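Local coordinates for protein protelomerase (Agrobacterium tumefaciens, PDB 4F43) that generates and protects the hairpin ends of the linear chromosome, probably as a telomere resolvase, at residues K74-N77 with A78-A82; A34-I37 with A38-G42. The protein carries 1 engineered substitution. One frame throughout, in Å; residues are numbered along the deposited sequence.

Contact 1 of 2, residues K74-N77 with A78-A82. With nucleotides of chain B.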
loop_
_atom_site.group_PDB
_atom_site.type_symbol
_atom_site.label_atom_id
_atom_site.label_comp_id
_atom_site.label_asym_id
_atom_site.label_seq_id
_atom_site.Cartn_x
_atom_site.Cartn_y
_atom_site.Cartn_z
ATOM N N LYS A 74 13.608 -7.913 -5.038
ATOM C CA LYS A 74 14.491 -8.085 -3.884
ATOM C C LYS A 74 15.963 -8.163 -4.291
ATOM O O LYS A 74 16.803 -7.425 -3.765
ATOM C CB LYS A 74 14.110 -9.334 -3.085
ATOM C CG LYS A 74 12.727 -9.290 -2.460
ATOM C CD LYS A 74 12.469 -10.539 -1.633
ATOM C CE LYS A 74 11.069 -10.543 -1.046
ATOM N NZ LYS A 74 10.852 -9.414 -0.100
ATOM N N TYR A 75 16.265 -9.060 -5.226
ATOM C CA TYR A 75 17.623 -9.221 -5.740
ATOM C C TYR A 75 18.177 -7.905 -6.268
ATOM O O TYR A 75 19.281 -7.501 -5.908
ATOM C CB TYR A 75 17.664 -10.269 -6.855
ATOM C CG TYR A 75 17.651 -11.704 -6.378
ATOM C CD1 TYR A 75 18.789 -12.289 -5.836
ATOM C CD2 TYR A 75 16.506 -12.482 -6.492
ATOM C CE1 TYR A 75 18.781 -13.603 -5.407
ATOM C CE2 TYR A 75 16.488 -13.795 -6.067
ATOM C CZ TYR A 75 17.628 -14.350 -5.525
ATOM O OH TYR A 75 17.613 -15.658 -5.101
ATOM N N ARG A 76 17.401 -7.241 -7.120
ATOM C CA ARG A 76 17.827 -5.987 -7.737
ATOM C C ARG A 76 18.105 -4.895 -6.706
ATOM O O ARG A 76 19.101 -4.175 -6.811
ATOM C CB ARG A 76 16.792 -5.508 -8.756
ATOM C CG ARG A 76 16.654 -6.416 -9.966
ATOM C CD ARG A 76 15.624 -5.880 -10.942
ATOM N NE ARG A 76 16.005 -4.569 -11.458
ATOM C CZ ARG A 76 16.830 -4.383 -12.483
ATOM N NH1 ARG A 76 17.361 -5.427 -13.105
ATOM N NH2 ARG A 76 17.125 -3.154 -12.887
ATOM N N ASN A 77 17.226 -4.774 -5.717
ATOM C CA ASN A 77 17.439 -3.818 -4.636
ATOM C C ASN A 77 18.689 -4.146 -3.827
ATOM O O ASN A 77 19.425 -3.249 -3.407
ATOM C CB ASN A 77 16.215 -3.747 -3.722
ATOM C CG ASN A 77 15.060 -2.999 -4.355
ATOM O OD1 ASN A 77 15.262 -2.098 -5.169
ATOM N ND2 ASN A 77 13.840 -3.367 -3.981
ATOM N N ALA A 78 18.928 -5.437 -3.621
ATOM C CA ALA A 78 20.126 -5.886 -2.919
ATOM C C ALA A 78 21.384 -5.500 -3.691
ATOM O O ALA A 78 22.375 -5.066 -3.104
ATOM C CB ALA A 78 20.078 -7.387 -2.693
ATOM N N ILE A 79 21.331 -5.656 -5.011
ATOM C CA ILE A 79 22.447 -5.286 -5.875
ATOM C C ILE A 79 22.688 -3.780 -5.831
ATOM O O ILE A 79 23.831 -3.329 -5.729
ATOM C CB ILE A 79 22.210 -5.726 -7.333
ATOM C CG1 ILE A 79 22.056 -7.245 -7.419
ATOM C CG2 ILE A 79 23.354 -5.265 -8.222
ATOM C CD1 ILE A 79 21.712 -7.752 -8.804
ATOM N N ARG A 80 21.607 -3.008 -5.906
ATOM C CA ARG A 80 21.704 -1.552 -5.834
ATOM C C ARG A 80 22.304 -1.104 -4.508
ATOM O O ARG A 80 23.068 -0.139 -4.456
ATOM C CB ARG A 80 20.332 -0.904 -6.023
ATOM C CG ARG A 80 19.758 -1.043 -7.421
ATOM C CD ARG A 80 18.446 -0.288 -7.541
ATOM N NE ARG A 80 17.839 -0.439 -8.860
ATOM C CZ ARG A 80 18.029 0.401 -9.872
ATOM N NH1 ARG A 80 17.433 0.184 -11.036
ATOM N NH2 ARG A 80 18.815 1.459 -9.720
ATOM N N GLU A 81 21.956 -1.812 -3.437
ATOM C CA GLU A 81 22.462 -1.479 -2.111
ATOM C C GLU A 81 23.939 -1.835 -1.967
ATOM O O GLU A 81 24.716 -1.070 -1.395
ATOM C CB GLU A 81 21.647 -2.193 -1.030
ATOM C CG GLU A 81 22.084 -1.869 0.391
ATOM C CD GLU A 81 21.335 -2.679 1.431
ATOM O OE1 GLU A 81 21.422 -2.339 2.629
ATOM O OE2 GLU A 81 20.662 -3.659 1.049
ATOM N N ALA A 82 24.319 -2.994 -2.494
ATOM C CA ALA A 82 25.676 -3.501 -2.326
ATOM C C ALA A 82 26.699 -2.805 -3.222
ATOM O O ALA A 82 27.744 -2.361 -2.748
ATOM C CB ALA A 82 25.708 -5.005 -2.553
ATOM P P DT B 20 12.555 -3.579 -9.936
ATOM O OP1 DT B 20 13.963 -3.261 -9.609
ATOM O OP2 DT B 20 12.029 -4.942 -9.695
ATOM O "O5'" DT B 20 11.627 -2.533 -9.159
ATOM C "C5'" DT B 20 11.930 -1.142 -9.199
ATOM C "C4'" DT B 20 11.030 -0.364 -8.255
ATOM O "O4'" DT B 20 9.651 -0.506 -8.677
ATOM C "C3'" DT B 20 11.077 -0.813 -6.796
ATOM O "O3'" DT B 20 11.014 0.315 -5.929
ATOM C "C2'" DT B 20 9.836 -1.691 -6.661
ATOM C "C1'" DT B 20 8.869 -1.002 -7.612
ATOM N N1 DT B 20 7.864 -1.937 -8.170
ATOM C C2 DT B 20 6.527 -1.641 -8.044
ATOM O O2 DT B 20 6.113 -0.637 -7.494
ATOM N N3 DT B 20 5.687 -2.573 -8.594
ATOM C C4 DT B 20 6.037 -3.744 -9.241
ATOM O O4 DT B 20 5.195 -4.514 -9.698
ATOM C C5 DT B 20 7.455 -3.986 -9.331
ATOM C C7 DT B 20 7.974 -5.217 -10.008
ATOM C C6 DT B 20 8.290 -3.086 -8.800
ATOM P P DA B 21 11.109 0.119 -4.337
ATOM O OP1 DA B 21 11.859 1.267 -3.781
ATOM O OP2 DA B 21 11.576 -1.262 -4.072
ATOM O "O5'" DA B 21 9.587 0.224 -3.856
ATOM C "C5'" DA B 21 8.912 1.481 -3.884
ATOM C "C4'" DA B 21 7.491 1.363 -3.358
ATOM O "O4'" DA B 21 6.772 0.364 -4.123
ATOM C "C3'" DA B 21 7.352 0.928 -1.902
ATOM O "O3'" DA B 21 6.161 1.476 -1.353
ATOM C "C2'" DA B 21 7.223 -0.583 -2.034
ATOM C "C1'" DA B 21 6.300 -0.636 -3.244
ATOM N N9 DA B 21 6.295 -1.905 -3.959
ATOM C C8 DA B 21 7.366 -2.673 -4.325
ATOM N N7 DA B 21 7.031 -3.768 -4.971
ATOM C C5 DA B 21 5.648 -3.709 -5.032
ATOM C C6 DA B 21 4.668 -4.560 -5.584
ATOM N N6 DA B 21 4.922 -5.710 -6.221
ATOM N N1 DA B 21 3.384 -4.175 -5.454
ATOM C C2 DA B 21 3.085 -3.036 -4.828
ATOM N N3 DA B 21 3.910 -2.159 -4.272
ATOM C C4 DA B 21 5.182 -2.562 -4.413
HETATM O O HOH W 1 15.635 -1.855 -7.981
#

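Contact 2 of 2, residues A34-I37 with A38-G42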
loop_
_atom_site.group_PDB
_atom_site.type_symbol
_atom_site.label_atom_id
_atom_site.label_comp_id
_atom_site.label_asym_id
_atom_site.label_seq_id
_atom_site.Cartn_x
_atom_site.Cartn_y
_atom_site.Cartn_z
ATOM N N ALA A 34 22.061 -13.336 -0.035
ATOM C CA ALA A 34 23.337 -13.060 0.618
ATOM C C ALA A 34 24.488 -13.765 -0.094
ATOM O O ALA A 34 25.534 -13.167 -0.346
ATOM C CB ALA A 34 23.284 -13.473 2.081
ATOM N N ASP A 35 24.286 -15.039 -0.417
ATOM C CA ASP A 35 25.290 -15.822 -1.128
ATOM C C ASP A 35 25.470 -15.306 -2.550
ATOM O O ASP A 35 26.546 -15.427 -3.135
ATOM C CB ASP A 35 24.898 -17.300 -1.157
ATOM C CG ASP A 35 24.743 -17.890 0.230
ATOM O OD1 ASP A 35 25.334 -17.336 1.180
ATOM O OD2 ASP A 35 24.030 -18.907 0.369
ATOM N N PHE A 36 24.403 -14.734 -3.100
ATOM C CA PHE A 36 24.443 -14.139 -4.429
ATOM C C PHE A 36 25.377 -12.932 -4.433
ATOM O O PHE A 36 26.335 -12.868 -5.211
ATOM C CB PHE A 36 23.035 -13.715 -4.845
ATOM C CG PHE A 36 22.901 -13.405 -6.302
ATOM C CD1 PHE A 36 22.824 -14.424 -7.233
ATOM C CD2 PHE A 36 22.839 -12.096 -6.742
ATOM C CE1 PHE A 36 22.695 -14.143 -8.576
ATOM C CE2 PHE A 36 22.710 -11.809 -8.084
ATOM C CZ PHE A 36 22.637 -12.835 -9.001
ATOM N N ILE A 37 25.088 -11.981 -3.548
ATOM C CA ILE A 37 25.915 -10.788 -3.399
ATOM C C ILE A 37 27.353 -11.166 -3.041
ATOM O O ILE A 37 28.303 -10.518 -3.481
ATOM C CB ILE A 37 25.339 -9.835 -2.330
ATOM C CG1 ILE A 37 23.900 -9.450 -2.676
ATOM C CG2 ILE A 37 26.202 -8.589 -2.192
ATOM C CD1 ILE A 37 23.754 -8.760 -4.014
ATOM N N ALA A 38 27.502 -12.230 -2.257
ATOM C CA ALA A 38 28.818 -12.730 -1.874
ATOM C C ALA A 38 29.604 -13.216 -3.088
ATOM O O ALA A 38 30.775 -12.874 -3.257
ATOM C CB ALA A 38 28.682 -13.845 -0.849
ATOM N N ALA A 39 28.950 -14.013 -3.929
ATOM C CA ALA A 39 29.586 -14.557 -5.124
ATOM C C ALA A 39 29.871 -13.463 -6.147
ATOM O O ALA A 39 30.804 -13.579 -6.943
ATOM C CB ALA A 39 28.719 -15.645 -5.737
ATOM N N MET A 40 29.068 -12.403 -6.124
ATOM C CA MET A 40 29.262 -11.284 -7.046
ATOM C C MET A 40 30.552 -10.509 -6.777
ATOM O O MET A 40 31.058 -9.807 -7.654
ATOM C CB MET A 40 28.068 -10.331 -7.001
ATOM C CG MET A 40 26.810 -10.876 -7.650
ATOM S SD MET A 40 25.527 -9.618 -7.769
ATOM C CE MET A 40 26.392 -8.357 -8.697
ATOM N N ASN A 41 31.078 -10.633 -5.561
ATOM C CA ASN A 41 32.278 -9.902 -5.167
ATOM C C ASN A 41 33.528 -10.305 -5.946
ATOM O O ASN A 41 33.994 -11.437 -5.843
ATOM C CB ASN A 41 32.531 -10.057 -3.664
ATOM C CG ASN A 41 31.613 -9.192 -2.827
ATOM O OD1 ASN A 41 32.011 -8.132 -2.345
ATOM N ND2 ASN A 41 30.375 -9.638 -2.654
ATOM N N GLY A 42 34.066 -9.371 -6.725
ATOM C CA GLY A 42 35.308 -9.599 -7.441
ATOM C C GLY A 42 35.132 -9.932 -8.911
ATOM O O GLY A 42 36.107 -9.995 -9.659
#

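Contact 1 of 2, residues K74-N77 with A78-A82
Ala78 N reaches back to Lys74 O (2.9 Å), and Ile79, Arg80 and Glu81 bond in the same i to i+4 manner to Tyr75, Arg76 and Asn77. Four successive bonds with N-H...O angles of 146-162° make residues 74-82 the unbroken C-terminal half of helix 65-82. The helix turns one face to DNA and another to the protein. On the DNA side, Arg76 and Arg80, one turn apart, run side by side and point the same way. Arg76 CG is anti to the carbonyl carbon and the chain bends at chi3, which brings NE to OP1 of DT20 of chain B at 3.0 Å; the oxygen meets the guanidinium at its edge, in plane. The group's other end is fixed by the protein, since NH1 bonds to the carbonyl oxygens of Leu90 and Ala93. Asn77 takes the next phosphate, its ND2 donating to OP2 of DA21 of chain B at 3.1 Å. Arg80 extends from CG to NE and reaches the DNA through a water, which accepts from NE at 2.8 Å and donates to Asn77 OD1 and to OP1 of DT20 of chain B. Arg80 NH2 forms a salt bridge with Asp85. On the protein side, Ile79 lays CG1 against Tyr75 O (3.2 Å) and packs on Met89 and Leu90, while Tyr75 OH bonds to Glu56. Arg76 NH2 comes within 3.8 Å of Arg80 NH1, with the guanidinium planes 66° apart; the phosphate and Asp85 probably balance the two charges. Two adjacent phosphates are thus held by direct and water-mediated bonds, and the bonds to DNA described all go to phosphate oxygens, consistent with binding to the DNA backbone at this point.

Contact 2 of 2, residues A34-I37 with A38-G42
Met40 sets its sulfur beside the ring of Phe36, a Met-aromatic contact made one helical turn apart in the last turns of helix 28-40. SD lies 4.5 Å from the ring centroid and 51° off the ring normal, an oblique approach in which the nearest ring atom is Phe36 CE2, 3.6 Å away. The ring owes its position to Phe36 chi1, which places CG anti to the residue's own nitrogen (-166°); SD is set by Met40 chi1, with CG beside the backbone N, and by an extended chi2 (-172°), while the bend at chi3 turns only CE. Apolar packing widens from this pair. Ile37 CD1 stands 4.2 Å from the same sulfur, and its side chain also meets Ala78, Ile79 and Ala82 of helix 65-82. Leu52 of helix 46-59 and Met89 of helix 89-92 each touch both Phe36 and Met40, so the pair is buried where helix 28-40 packs against its neighbours. Ala39 also lies beside Leu52, whereas Ala38 is on the exposed side.

The backbone bonds are those of an alpha helix near its end. Ala38, Ala39 and Met40 donate to the carbonyl oxygens of Ala34, Asp35 and Phe36, and Asn41 is already in the loop that follows.

The polar side-chain bond here is at the helix exit: Asn41 OD1 accepts from Gly6 N, tying this end to the N-terminal segment, and the backbone Asn41 N lies 3.2 Å from Ala38 O, to which it is hydrogen-bonded.

Both contacts are short runs of helix, each about two turns long, in neighbouring helices that pack together: contact 2 closes helix 28-40 and contact 1 lies at the end of helix 65-82, their centres about 11 Å apart. They meet where Ala82 CB touches Ile37 CG2 at 3.6 Å, and where the rings of Tyr75 and Phe36 stack edge-to-face. Each has a buried and an exposed side, but the chemistry differs. The outer side of contact 1 is polar and charged and grips DNA phosphates, whereas contact 2, whose nearest atom is about 9 Å from the nucleic acid, joins helices by sulfur, aromatic and aliphatic packing and touches no nucleotide.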